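Local coordinates for periplasmic binding protein component of an ABC type zinc uptake transporter (Synechocystis sp., PDB 2OV3) that binds zinc in the periplasm and probably delivers it to the membrane components of an ABC-type zinc uptake transporter, at residues L194-K202 and E221-A229. Numbering follows the deposited sequence.
Sequences LKQLIDTAK and EAIAAEIGA
Two neighbouring helices of a beta-alpha-beta lobe meet where Ile227 of 221-229 enters 194-202 as a knob in a hole formed by Leu197, Ile198, Ala201 and Lys202. The helix axes approach to 9.6 Å and cross at -42°, both helices running in broadly the same N-to-C direction. Ile227 straddles the small Ala201: both its branch methyl CG2 and its terminal CD1 lie 3.5 Å from Ala201 CB. With CG1 anti to the carbonyl carbon (chi1 -50°), the longer branch turns to Ile198, whose CG2 is 3.6 Å from Ile227 CG1. Cutting Ile227 back to an alanine would probably leave a gap over Ala201 and deprive Ile198 CG2 of its nearest neighbour across the two helices. One turn earlier, Ile223 slants across the end of Ile198, CD1 to CD1 at 3.8 Å, and crosses Leu194 and Leu197 at about a right angle. At the exposed edge of the contact, the extended chain of Lys202 slants across Ile227, CG by its CG2, and brings NZ to 4.0 Å from Glu226 OE1, a long salt bridge. Beyond Ile227, Gly228 takes positive phi as the C-prime residue of a Schellman motif, in which Ala229 N bonds Ala224 O. The inner side rests on the sheet, Ala201 and Ile227 against Ile162, Ile223 against Val209. This is helix-on-helix packing over one face of a parallel sheet, as in the Rossmann-like lobes of metal-binding ABC-transporter solute-binding proteins.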
ATOM      1  N   LEU A 194      23.308  -8.444  -0.235  1.00 37.38           N
ATOM      2  CA  LEU A 194      22.628  -8.732  -1.487  1.00 36.02           C
ATOM      3  C   LEU A 194      23.206  -9.989  -2.129  1.00 35.40           C
ATOM      4  O   LEU A 194      22.610 -10.568  -3.038  1.00 35.19           O
ATOM      5  CB  LEU A 194      22.746  -7.547  -2.453  1.00 36.41           C
ATOM      6  CG  LEU A 194      21.435  -6.810  -2.758  1.00 35.93           C
ATOM      7  CD1 LEU A 194      20.684  -6.538  -1.466  1.00 35.06           C
ATOM      8  CD2 LEU A 194      21.725  -5.516  -3.508  1.00 35.07           C
ATOM      9  N   LYS A 195      24.372 -10.412  -1.659  1.00 33.86           N
ATOM     10  CA  LYS A 195      24.988 -11.614  -2.196  1.00 33.49           C
ATOM     11  C   LYS A 195      24.333 -12.826  -1.527  1.00 31.39           C
ATOM     12  O   LYS A 195      24.060 -13.839  -2.168  1.00 30.05           O
ATOM     13  CB  LYS A 195      26.501 -11.620  -1.932  1.00 35.63           C
ATOM     14  CG  LYS A 195      27.213 -12.859  -2.467  1.00 35.24           C
ATOM     15  CD  LYS A 195      27.122 -12.943  -3.989  1.00 36.64           C
ATOM     16  CE  LYS A 195      27.637 -14.280  -4.494  1.00 35.78           C
ATOM     17  NZ  LYS A 195      28.937 -14.659  -3.860  1.00 36.99           N
ATOM     18  N   GLN A 196      24.090 -12.710  -0.227  1.00 28.44           N
ATOM     19  CA  GLN A 196      23.441 -13.774   0.515  1.00 27.15           C
ATOM     20  C   GLN A 196      22.038 -13.973  -0.056  1.00 25.15           C
ATOM     21  O   GLN A 196      21.536 -15.094  -0.117  1.00 25.33           O
ATOM     22  CB  GLN A 196      23.341 -13.406   1.991  1.00 29.07           C
ATOM     23  CG  GLN A 196      22.353 -14.249   2.765  1.00 33.84           C
ATOM     24  CD  GLN A 196      22.914 -15.602   3.143  1.00 37.81           C
ATOM     25  OE1 GLN A 196      23.624 -15.729   4.147  1.00 37.11           O
ATOM     26  NE2 GLN A 196      22.608 -16.625   2.335  1.00 39.27           N
ATOM     27  N   LEU A 197      21.406 -12.875  -0.464  1.00 21.02           N
ATOM     28  CA  LEU A 197      20.076 -12.944  -1.034  1.00 20.30           C
ATOM     29  C   LEU A 197      20.128 -13.731  -2.343  1.00 20.79           C
ATOM     30  O   LEU A 197      19.298 -14.610  -2.581  1.00 20.23           O
ATOM     31  CB  LEU A 197      19.525 -11.528  -1.263  1.00 19.34           C
ATOM     32  CG  LEU A 197      18.176 -11.356  -1.987  1.00 18.53           C
ATOM     33  CD1 LEU A 197      17.541  -9.999  -1.638  1.00 16.73           C
ATOM     34  CD2 LEU A 197      18.402 -11.463  -3.479  1.00 17.28           C
ATOM     35  N   ILE A 198      21.116 -13.434  -3.182  1.00 22.92           N
ATOM     36  CA  ILE A 198      21.262 -14.131  -4.457  1.00 23.96           C
ATOM     37  C   ILE A 198      21.494 -15.626  -4.287  1.00 24.07           C
ATOM     38  O   ILE A 198      20.924 -16.432  -5.023  1.00 24.47           O
ATOM     39  CB  ILE A 198      22.426 -13.577  -5.277  1.00 23.72           C
ATOM     40  CG1 ILE A 198      22.177 -12.103  -5.593  1.00 25.72           C
ATOM     41  CG2 ILE A 198      22.583 -14.379  -6.570  1.00 24.68           C
ATOM     42  CD1 ILE A 198      23.268 -11.471  -6.408  1.00 25.20           C
ATOM     43  N   ASP A 199      22.346 -16.002  -3.343  1.00 25.57           N
ATOM     44  CA  ASP A 199      22.619 -17.416  -3.134  1.00 28.09           C
ATOM     45  C   ASP A 199      21.399 -18.117  -2.567  1.00 28.16           C
ATOM     46  O   ASP A 199      21.121 -19.265  -2.905  1.00 27.78           O
ATOM     47  CB  ASP A 199      23.816 -17.616  -2.199  1.00 30.57           C
ATOM     48  CG  ASP A 199      25.124 -17.110  -2.799  1.00 32.18           C
ATOM     49  OD1 ASP A 199      25.274 -17.144  -4.049  1.00 32.85           O
ATOM     50  OD2 ASP A 199      26.008 -16.697  -2.020  1.00 34.18           O
ATOM     51  N   THR A 200      20.662 -17.424  -1.710  1.00 29.19           N
ATOM     52  CA  THR A 200      19.470 -18.012  -1.125  1.00 30.56           C
ATOM     53  C   THR A 200      18.448 -18.240  -2.229  1.00 30.49           C
ATOM     54  O   THR A 200      17.783 -19.277  -2.282  1.00 30.11           O
ATOM     55  CB  THR A 200      18.879 -17.088  -0.055  1.00 31.63           C
ATOM     56  OG1 THR A 200      19.744 -17.078   1.087  1.00 33.04           O
ATOM     57  CG2 THR A 200      17.492 -17.564   0.358  1.00 30.32           C
ATOM     58  N   ALA A 201      18.344 -17.258  -3.117  1.00 30.27           N
ATOM     59  CA  ALA A 201      17.421 -17.321  -4.240  1.00 29.58           C
ATOM     60  C   ALA A 201      17.765 -18.497  -5.154  1.00 28.22           C
ATOM     61  O   ALA A 201      16.899 -19.298  -5.482  1.00 29.20           O
ATOM     62  CB  ALA A 201      17.469 -16.012  -5.024  1.00 30.36           C
ATOM     63  N   LYS A 202      19.023 -18.595  -5.572  1.00 26.99           N
ATOM     64  CA  LYS A 202      19.429 -19.690  -6.446  1.00 28.25           C
ATOM     65  C   LYS A 202      19.083 -21.062  -5.861  1.00 27.20           C
ATOM     66  O   LYS A 202      18.555 -21.924  -6.561  1.00 26.12           O
ATOM     67  CB  LYS A 202      20.931 -19.642  -6.724  1.00 28.54           C
ATOM     68  CG  LYS A 202      21.388 -18.455  -7.538  1.00 30.85           C
ATOM     69  CD  LYS A 202      22.872 -18.574  -7.853  1.00 32.60           C
ATOM     70  CE  LYS A 202      23.332 -17.431  -8.744  1.00 34.20           C
ATOM     71  NZ  LYS A 202      24.750 -17.579  -9.191  1.00 35.91           N
ATOM     72  N   GLU A 221      17.475  -5.598 -11.834  1.00 24.53           N
ATOM     73  CA  GLU A 221      17.866  -6.236 -13.078  1.00 26.25           C
ATOM     74  C   GLU A 221      19.193  -6.965 -12.911  1.00 26.58           C
ATOM     75  O   GLU A 221      19.407  -8.039 -13.479  1.00 28.21           O
ATOM     76  CB  GLU A 221      17.951  -5.184 -14.183  1.00 26.76           C
ATOM     77  CG  GLU A 221      16.577  -4.616 -14.553  1.00 28.94           C
ATOM     78  CD  GLU A 221      16.635  -3.285 -15.281  1.00 30.08           C
ATOM     79  OE1 GLU A 221      15.549  -2.709 -15.536  1.00 30.34           O
ATOM     80  OE2 GLU A 221      17.752  -2.813 -15.592  1.00 29.34           O
ATOM     81  N   ALA A 222      20.081  -6.384 -12.118  1.00 25.78           N
ATOM     82  CA  ALA A 222      21.369  -7.004 -11.868  1.00 26.03           C
ATOM     83  C   ALA A 222      21.125  -8.266 -11.044  1.00 26.70           C
ATOM     84  O   ALA A 222      21.525  -9.359 -11.436  1.00 28.13           O
ATOM     85  CB  ALA A 222      22.277  -6.042 -11.110  1.00 24.15           C
ATOM     86  N   ILE A 223      20.449  -8.106  -9.910  1.00 26.26           N
ATOM     87  CA  ILE A 223      20.138  -9.224  -9.033  1.00 25.45           C
ATOM     88  C   ILE A 223      19.521 -10.362  -9.835  1.00 26.29           C
ATOM     89  O   ILE A 223      19.971 -11.501  -9.760  1.00 25.35           O
ATOM     90  CB  ILE A 223      19.139  -8.798  -7.918  1.00 25.35           C
ATOM     91  CG1 ILE A 223      19.820  -7.845  -6.937  1.00 24.00           C
ATOM     92  CG2 ILE A 223      18.599 -10.018  -7.181  1.00 25.43           C
ATOM     93  CD1 ILE A 223      21.000  -8.442  -6.222  1.00 24.82           C
ATOM     94  N   ALA A 224      18.490 -10.034 -10.603  1.00 25.90           N
ATOM     95  CA  ALA A 224      17.786 -11.012 -11.412  1.00 27.65           C
ATOM     96  C   ALA A 224      18.726 -11.748 -12.367  1.00 27.81           C
ATOM     97  O   ALA A 224      18.678 -12.973 -12.481  1.00 28.25           O
ATOM     98  CB  ALA A 224      16.673 -10.326 -12.199  1.00 27.98           C
ATOM     99  N   ALA A 225      19.571 -10.991 -13.057  1.00 27.29           N
ATOM    100  CA  ALA A 225      20.530 -11.561 -13.986  1.00 27.02           C
ATOM    101  C   ALA A 225      21.376 -12.607 -13.266  1.00 27.48           C
ATOM    102  O   ALA A 225      21.528 -13.721 -13.752  1.00 29.83           O
ATOM    103  CB  ALA A 225      21.422 -10.470 -14.552  1.00 24.59           C
ATOM    104  N   GLU A 226      21.914 -12.246 -12.108  1.00 28.17           N
ATOM    105  CA  GLU A 226      22.740 -13.158 -11.335  1.00 28.38           C
ATOM    106  C   GLU A 226      22.021 -14.401 -10.835  1.00 28.87           C
ATOM    107  O   GLU A 226      22.619 -15.470 -10.729  1.00 29.94           O
ATOM    108  CB  GLU A 226      23.357 -12.440 -10.137  1.00 30.39           C
ATOM    109  CG  GLU A 226      24.720 -11.834 -10.414  1.00 32.59           C
ATOM    110  CD  GLU A 226      25.691 -12.822 -11.041  1.00 33.60           C
ATOM    111  OE1 GLU A 226      25.782 -13.968 -10.537  1.00 32.73           O
ATOM    112  OE2 GLU A 226      26.363 -12.447 -12.039  1.00 34.31           O
ATOM    113  N   ILE A 227      20.744 -14.272 -10.513  1.00 28.83           N
ATOM    114  CA  ILE A 227      20.000 -15.411 -10.013  1.00 29.84           C
ATOM    115  C   ILE A 227      19.436 -16.240 -11.160  1.00 29.94           C
ATOM    116  O   ILE A 227      18.993 -17.372 -10.966  1.00 28.45           O
ATOM    117  CB  ILE A 227      18.830 -14.964  -9.130  1.00 30.47           C
ATOM    118  CG1 ILE A 227      19.321 -13.969  -8.076  1.00 32.05           C
ATOM    119  CG2 ILE A 227      18.204 -16.185  -8.466  1.00 31.65           C
ATOM    120  CD1 ILE A 227      18.217 -13.404  -7.206  1.00 30.82           C
ATOM    121  N   GLY A 228      19.456 -15.664 -12.355  1.00 29.82           N
ATOM    122  CA  GLY A 228      18.916 -16.358 -13.502  1.00 29.75           C
ATOM    123  C   GLY A 228      17.403 -16.245 -13.522  1.00 29.85           C
ATOM    124  O   GLY A 228      16.720 -17.073 -14.110  1.00 31.38           O
ATOM    125  N   ALA A 229      16.858 -15.219 -12.883  1.00 29.27           N
ATOM    126  CA  ALA A 229      15.408 -15.067 -12.864  1.00 28.61           C
ATOM    127  C   ALA A 229      14.929 -13.905 -13.736  1.00 28.21           C
ATOM    128  O   ALA A 229      15.731 -13.168 -14.309  1.00 28.00           O
ATOM    129  CB  ALA A 229      14.924 -14.887 -11.436  1.00 27.61           C
TER